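Local structure of putative polyprenyl synthetase (Streptomyces coelicolor, 3NF2) at residues H215-A219 / Q311-A315; T208-Y212 / A318-M324. The protein probably acts as a magnesium-dependent prenyltransferase that builds polyprenyl diphosphates, as other members of the FPP/GGPP synthase family do. All coordinates share one frame; numbering follows the deposited sequence.

Interaction 1. Residues H215-A219 / Q311-A315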
loop_
_atom_site.group_PDB
_atom_site.type_symbol
_atom_site.label_atom_id
_atom_site.label_comp_id
_atom_site.label_asym_id
_atom_site.label_seq_id
_atom_site.Cartn_x
_atom_site.Cartn_y
_atom_site.Cartn_z
ATOM N N HIS A 215 -4.009 24.573 -0.733
ATOM C CA HIS A 215 -3.269 25.810 -0.968
ATOM C C HIS A 215 -2.372 26.187 0.198
ATOM O O HIS A 215 -1.296 26.757 -0.002
ATOM C CB HIS A 215 -4.204 26.940 -1.400
ATOM C CG HIS A 215 -4.753 26.747 -2.777
ATOM N ND1 HIS A 215 -4.019 27.017 -3.914
ATOM C CD2 HIS A 215 -5.947 26.273 -3.206
ATOM C CE1 HIS A 215 -4.744 26.729 -4.983
ATOM N NE2 HIS A 215 -5.920 26.281 -4.581
ATOM N N LEU A 216 -2.781 25.808 1.403
ATOM C CA LEU A 216 -1.897 25.880 2.567
ATOM C C LEU A 216 -0.681 24.957 2.398
ATOM O O LEU A 216 0.434 25.302 2.813
ATOM C CB LEU A 216 -2.662 25.515 3.840
ATOM C CG LEU A 216 -1.884 25.384 5.153
ATOM C CD1 LEU A 216 -1.286 26.721 5.507
ATOM C CD2 LEU A 216 -2.749 24.871 6.288
ATOM N N GLY A 217 -0.913 23.791 1.788
ATOM C CA GLY A 217 0.136 22.819 1.514
ATOM C C GLY A 217 1.183 23.333 0.552
ATOM O O GLY A 217 2.391 23.156 0.775
ATOM N N LEU A 218 0.719 23.990 -0.505
ATOM C CA LEU A 218 1.608 24.619 -1.481
ATOM C C LEU A 218 2.419 25.756 -0.871
ATOM O O LEU A 218 3.608 25.910 -1.182
ATOM C CB LEU A 218 0.817 25.115 -2.690
ATOM C CG LEU A 218 0.225 24.049 -3.622
ATOM C CD1 LEU A 218 -0.755 24.683 -4.585
ATOM C CD2 LEU A 218 1.322 23.333 -4.408
ATOM N N ALA A 219 1.788 26.530 0.015
ATOM C CA ALA A 219 2.480 27.631 0.687
ATOM C C ALA A 219 3.551 27.063 1.606
ATOM O O ALA A 219 4.655 27.605 1.712
ATOM C CB ALA A 219 1.497 28.491 1.468
ATOM N N GLN A 311 -0.193 31.679 -2.218
ATOM C CA GLN A 311 -0.891 30.452 -1.826
ATOM C C GLN A 311 -1.543 30.557 -0.444
ATOM O O GLN A 311 -2.655 30.067 -0.243
ATOM C CB GLN A 311 0.048 29.246 -1.899
ATOM C CG GLN A 311 0.400 28.837 -3.316
ATOM C CD GLN A 311 -0.799 28.274 -4.048
ATOM O OE1 GLN A 311 -1.682 27.677 -3.436
ATOM N NE2 GLN A 311 -0.842 28.466 -5.363
ATOM N N HIS A 312 -0.831 31.188 0.484
ATOM C CA HIS A 312 -1.349 31.585 1.790
ATOM C C HIS A 312 -2.688 32.317 1.642
ATOM O O HIS A 312 -3.672 31.962 2.287
ATOM C CB HIS A 312 -0.317 32.483 2.476
ATOM C CG HIS A 312 -0.713 32.959 3.839
ATOM N ND1 HIS A 312 -1.573 34.018 4.042
ATOM C CD2 HIS A 312 -0.327 32.549 5.071
ATOM C CE1 HIS A 312 -1.717 34.226 5.339
ATOM N NE2 HIS A 312 -0.975 33.344 5.985
ATOM N N THR A 313 -2.700 33.320 0.769
ATOM C CA THR A 313 -3.857 34.158 0.503
ATOM C C THR A 313 -5.021 33.355 -0.069
ATOM O O THR A 313 -6.141 33.495 0.402
ATOM C CB THR A 313 -3.460 35.339 -0.427
ATOM O OG1 THR A 313 -2.556 36.202 0.279
ATOM C CG2 THR A 313 -4.675 36.138 -0.912
ATOM N N ILE A 314 -4.756 32.508 -1.063
ATOM C CA ILE A 314 -5.800 31.637 -1.644
ATOM C C ILE A 314 -6.399 30.676 -0.602
ATOM O O ILE A 314 -7.619 30.424 -0.600
ATOM C CB ILE A 314 -5.281 30.856 -2.877
ATOM C CG1 ILE A 314 -4.761 31.841 -3.931
ATOM C CG2 ILE A 314 -6.388 29.959 -3.493
ATOM C CD1 ILE A 314 -3.730 31.259 -4.887
ATOM N N ALA A 315 -5.543 30.170 0.288
ATOM C CA ALA A 315 -5.980 29.308 1.391
ATOM C C ALA A 315 -6.908 30.057 2.356
ATOM O O ALA A 315 -8.049 29.648 2.561
ATOM C CB ALA A 315 -4.779 28.735 2.139
#
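His215, Leu216, Leu218 and Ala219 meet Gln311, Ile314 and Ala315 in a buried, close, nearly antiparallel helix-helix contact between the middle of helix 203-230 and helix 300-319. The short segment axes come within 7.7 Å and their directions differ by 161°, a close spacing consistent with small alanines facing the partner helix at both ends. Ala219 CB lies 3.7 Å from Gln311 CB at one end; at the other, Ala315 CB sits 3.6 Å from the backbone Leu216 N and also packs against Leu216 CB. On one side of this alanine seam, His215 and Gln311 supply the polar link. The Gln311 chain bends about CB-CG (chi2 -68°), which swings its amide toward His215 and brings OE1 to the edge of the imidazole. His215 ND1 donates to it along a fairly straight path; the modelled ND1 to OE1 separation of 2.5 Å is very short, and its exact value is doubtful. Ring and amide planes are only 12° apart, so the amide lies nearly flush with the ring at its edge. In the all-helical isoprenoid synthase fold, helix 203-230 also carries, further toward its C-terminus, a sequence that corresponds to the second aspartate-rich motif, which binds magnesium diphosphate in relatives, so helix 300-319 packs here on a helix that probably contributes to the active site. Ile314 covers one face of the His215 ring: its CG2 methyl stands 3.6 Å from the ring centroid, almost directly above it, a CH-pi contact. Leu218 CD1 lies beside the amide, 3.3 Å from Gln311 OE1. Bond and methyl together would limit rotation of ring and amide. Behind the seam, Leu216 packs on Ala336 and Val339 of helix 326-339, and His312 NE2 bonds to Asp337.

Interaction 2. Residues T208-Y212 / A318-M324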
loop_
_atom_site.group_PDB
_atom_site.type_symbol
_atom_site.label_atom_id
_atom_site.label_comp_id
_atom_site.label_asym_id
_atom_site.label_seq_id
_atom_site.Cartn_x
_atom_site.Cartn_y
_atom_site.Cartn_z
ATOM N N THR A 208 -14.428 22.712 0.308
ATOM C CA THR A 208 -13.881 24.016 0.518
ATOM C C THR A 208 -12.737 23.987 1.488
ATOM O O THR A 208 -11.745 24.622 1.305
ATOM C CB THR A 208 -14.967 25.005 0.891
ATOM O OG1 THR A 208 -15.857 25.129 -0.216
ATOM C CG2 THR A 208 -14.396 26.331 1.192
ATOM N N LEU A 209 -12.881 23.214 2.525
ATOM C CA LEU A 209 -11.815 23.046 3.521
ATOM C C LEU A 209 -10.607 22.351 2.912
ATOM O O LEU A 209 -9.478 22.588 3.316
ATOM C CB LEU A 209 -12.310 22.232 4.720
ATOM C CG LEU A 209 -13.331 22.860 5.672
ATOM C CD1 LEU A 209 -14.153 21.758 6.293
ATOM C CD2 LEU A 209 -12.643 23.684 6.747
ATOM N N GLU A 210 -10.878 21.485 1.943
ATOM C CA GLU A 210 -9.872 20.837 1.121
ATOM C C GLU A 210 -9.082 21.877 0.315
ATOM O O GLU A 210 -7.848 21.832 0.267
ATOM C CB GLU A 210 -10.580 19.845 0.201
ATOM C CG GLU A 210 -9.726 18.809 -0.468
ATOM C CD GLU A 210 -10.561 17.723 -1.115
ATOM O OE1 GLU A 210 -10.754 17.772 -2.351
ATOM O OE2 GLU A 210 -11.039 16.829 -0.379
ATOM N N LYS A 211 -9.793 22.831 -0.288
ATOM C CA LYS A 211 -9.161 23.927 -1.032
ATOM C C LYS A 211 -8.266 24.794 -0.136
ATOM O O LYS A 211 -7.174 25.196 -0.538
ATOM C CB LYS A 211 -10.211 24.766 -1.762
ATOM C CG LYS A 211 -10.757 24.072 -3.016
ATOM C CD LYS A 211 -12.112 24.625 -3.471
ATOM C CE LYS A 211 -12.613 23.883 -4.714
ATOM N NZ LYS A 211 -14.087 24.014 -4.929
ATOM N N TYR A 212 -8.716 25.041 1.088
ATOM C CA TYR A 212 -7.888 25.703 2.080
ATOM C C TYR A 212 -6.608 24.908 2.347
ATOM O O TYR A 212 -5.511 25.473 2.370
ATOM C CB TYR A 212 -8.683 25.913 3.379
ATOM C CG TYR A 212 -7.818 26.063 4.607
ATOM C CD1 TYR A 212 -7.536 24.968 5.422
ATOM C CD2 TYR A 212 -7.272 27.295 4.949
ATOM C CE1 TYR A 212 -6.709 25.095 6.537
ATOM C CE2 TYR A 212 -6.456 27.440 6.078
ATOM C CZ TYR A 212 -6.184 26.336 6.871
ATOM O OH TYR A 212 -5.376 26.466 7.994
ATOM N N ALA A 318 -10.132 31.013 1.049
ATOM C CA ALA A 318 -11.076 29.888 0.924
ATOM C C ALA A 318 -11.846 29.637 2.232
ATOM O O ALA A 318 -13.002 29.218 2.194
ATOM C CB ALA A 318 -10.377 28.620 0.450
ATOM N N LEU A 319 -11.205 29.896 3.374
ATOM C CA LEU A 319 -11.858 29.824 4.690
ATOM C C LEU A 319 -13.058 30.753 4.813
ATOM O O LEU A 319 -14.032 30.417 5.485
ATOM C CB LEU A 319 -10.887 30.201 5.805
ATOM C CG LEU A 319 -9.968 29.185 6.473
ATOM C CD1 LEU A 319 -9.079 29.921 7.455
ATOM C CD2 LEU A 319 -10.739 28.074 7.169
ATOM N N ASP A 320 -12.960 31.929 4.191
ATOM C CA ASP A 320 -14.035 32.925 4.157
ATOM C C ASP A 320 -15.339 32.359 3.574
ATOM O O ASP A 320 -16.433 32.751 3.989
ATOM C CB ASP A 320 -13.589 34.152 3.347
ATOM C CG ASP A 320 -12.353 34.845 3.935
ATOM O OD1 ASP A 320 -11.918 34.476 5.055
ATOM O OD2 ASP A 320 -11.826 35.778 3.281
ATOM N N ALA A 321 -15.205 31.423 2.632
ATOM C CA ALA A 321 -16.336 30.828 1.911
ATOM C C ALA A 321 -17.159 29.816 2.721
ATOM O O ALA A 321 -18.273 29.461 2.321
ATOM C CB ALA A 321 -15.849 30.189 0.595
ATOM N N VAL A 322 -16.618 29.344 3.843
ATOM C CA VAL A 322 -17.318 28.342 4.656
ATOM C C VAL A 322 -17.880 28.851 5.987
ATOM O O VAL A 322 -17.167 29.459 6.800
ATOM C CB VAL A 322 -16.492 27.046 4.887
ATOM C CG1 VAL A 322 -16.964 25.948 3.942
ATOM C CG2 VAL A 322 -15.000 27.303 4.736
ATOM N N ASP A 323 -19.171 28.574 6.178
ATOM C CA ASP A 323 -19.887 28.878 7.409
ATOM C C ASP A 323 -19.328 28.028 8.542
ATOM O O ASP A 323 -19.359 26.798 8.494
ATOM C CB ASP A 323 -21.385 28.629 7.223
ATOM C CG ASP A 323 -22.232 29.290 8.299
ATOM O OD1 ASP A 323 -21.711 30.139 9.061
ATOM O OD2 ASP A 323 -23.433 28.956 8.375
ATOM N N MET A 324 -18.824 28.708 9.563
ATOM C CA MET A 324 -17.958 28.102 10.554
ATOM C C MET A 324 -17.913 29.037 11.755
ATOM O O MET A 324 -17.881 30.259 11.574
ATOM C CB MET A 324 -16.562 27.957 9.936
ATOM C CG MET A 324 -15.426 27.551 10.849
ATOM S SD MET A 324 -13.832 27.732 10.002
ATOM C CE MET A 324 -14.264 27.215 8.356
#
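Two first torsions on helix 203-230 send the reaching groups of Thr208 and Tyr212 across to residues 318-324: both Thr208 CG2 and Tyr212 CG stand opposite their own backbone nitrogen, the latter with chi1 at 157°. The threonine methyl meets Val322 tip to tip, CG2 to CG2 at 3.7 Å, and also touches the carbonyl Ala318 O at 3.4 Å, while Thr208 OG1 turns back to bond with Arg204 O of its own helix. Next to it, Ala318 CB packs 4.3 Å from Tyr212 CB, close to the backbone. Leu319 crosses the tyrosine ring: its CG is 3.6 Å from Tyr212 CD2, and its CD2 methyl sits above one face, offset toward the rim. Phe332 of helix 326-339 meets the same tyrosine with its ring nearly perpendicular, and the hydroxyl bonds to Phe332 O. A type I turn from Leu319 to Val322 redirects the chain, and beyond it Met324 CE lies 4.2 Å from Leu209 CD2. Arg329 binds the carbonyls of Val322 and Met324 and so ties down the stretch beyond the turn. Aliphatic groups and the tyrosine ring make up nearly all of this contact, and because the polar ends of Thr208 and Tyr212 have partners outside it, it is held by shape and apolar burial.

How the interactions relate
Both interactions use helix 203-230 and helix 300-319, interaction 2 also taking in the turn and loop up to Met324; their centres are about 12 Å apart. They meet directly: Ala315 CB of interaction 1 lies 3.4 Å from Tyr212 O of interaction 2. Interaction 1 is buried and closer to the middle of the chain (about 14 Å between centres, against 21 Å), and there one side-chain hydrogen bond is set among alanines and aliphatic groups. Interaction 2 is only partly buried, where the chain makes a turn; side-chain packing there is apolar, without a polar bond between the two segments. Helix 326-339 backs both.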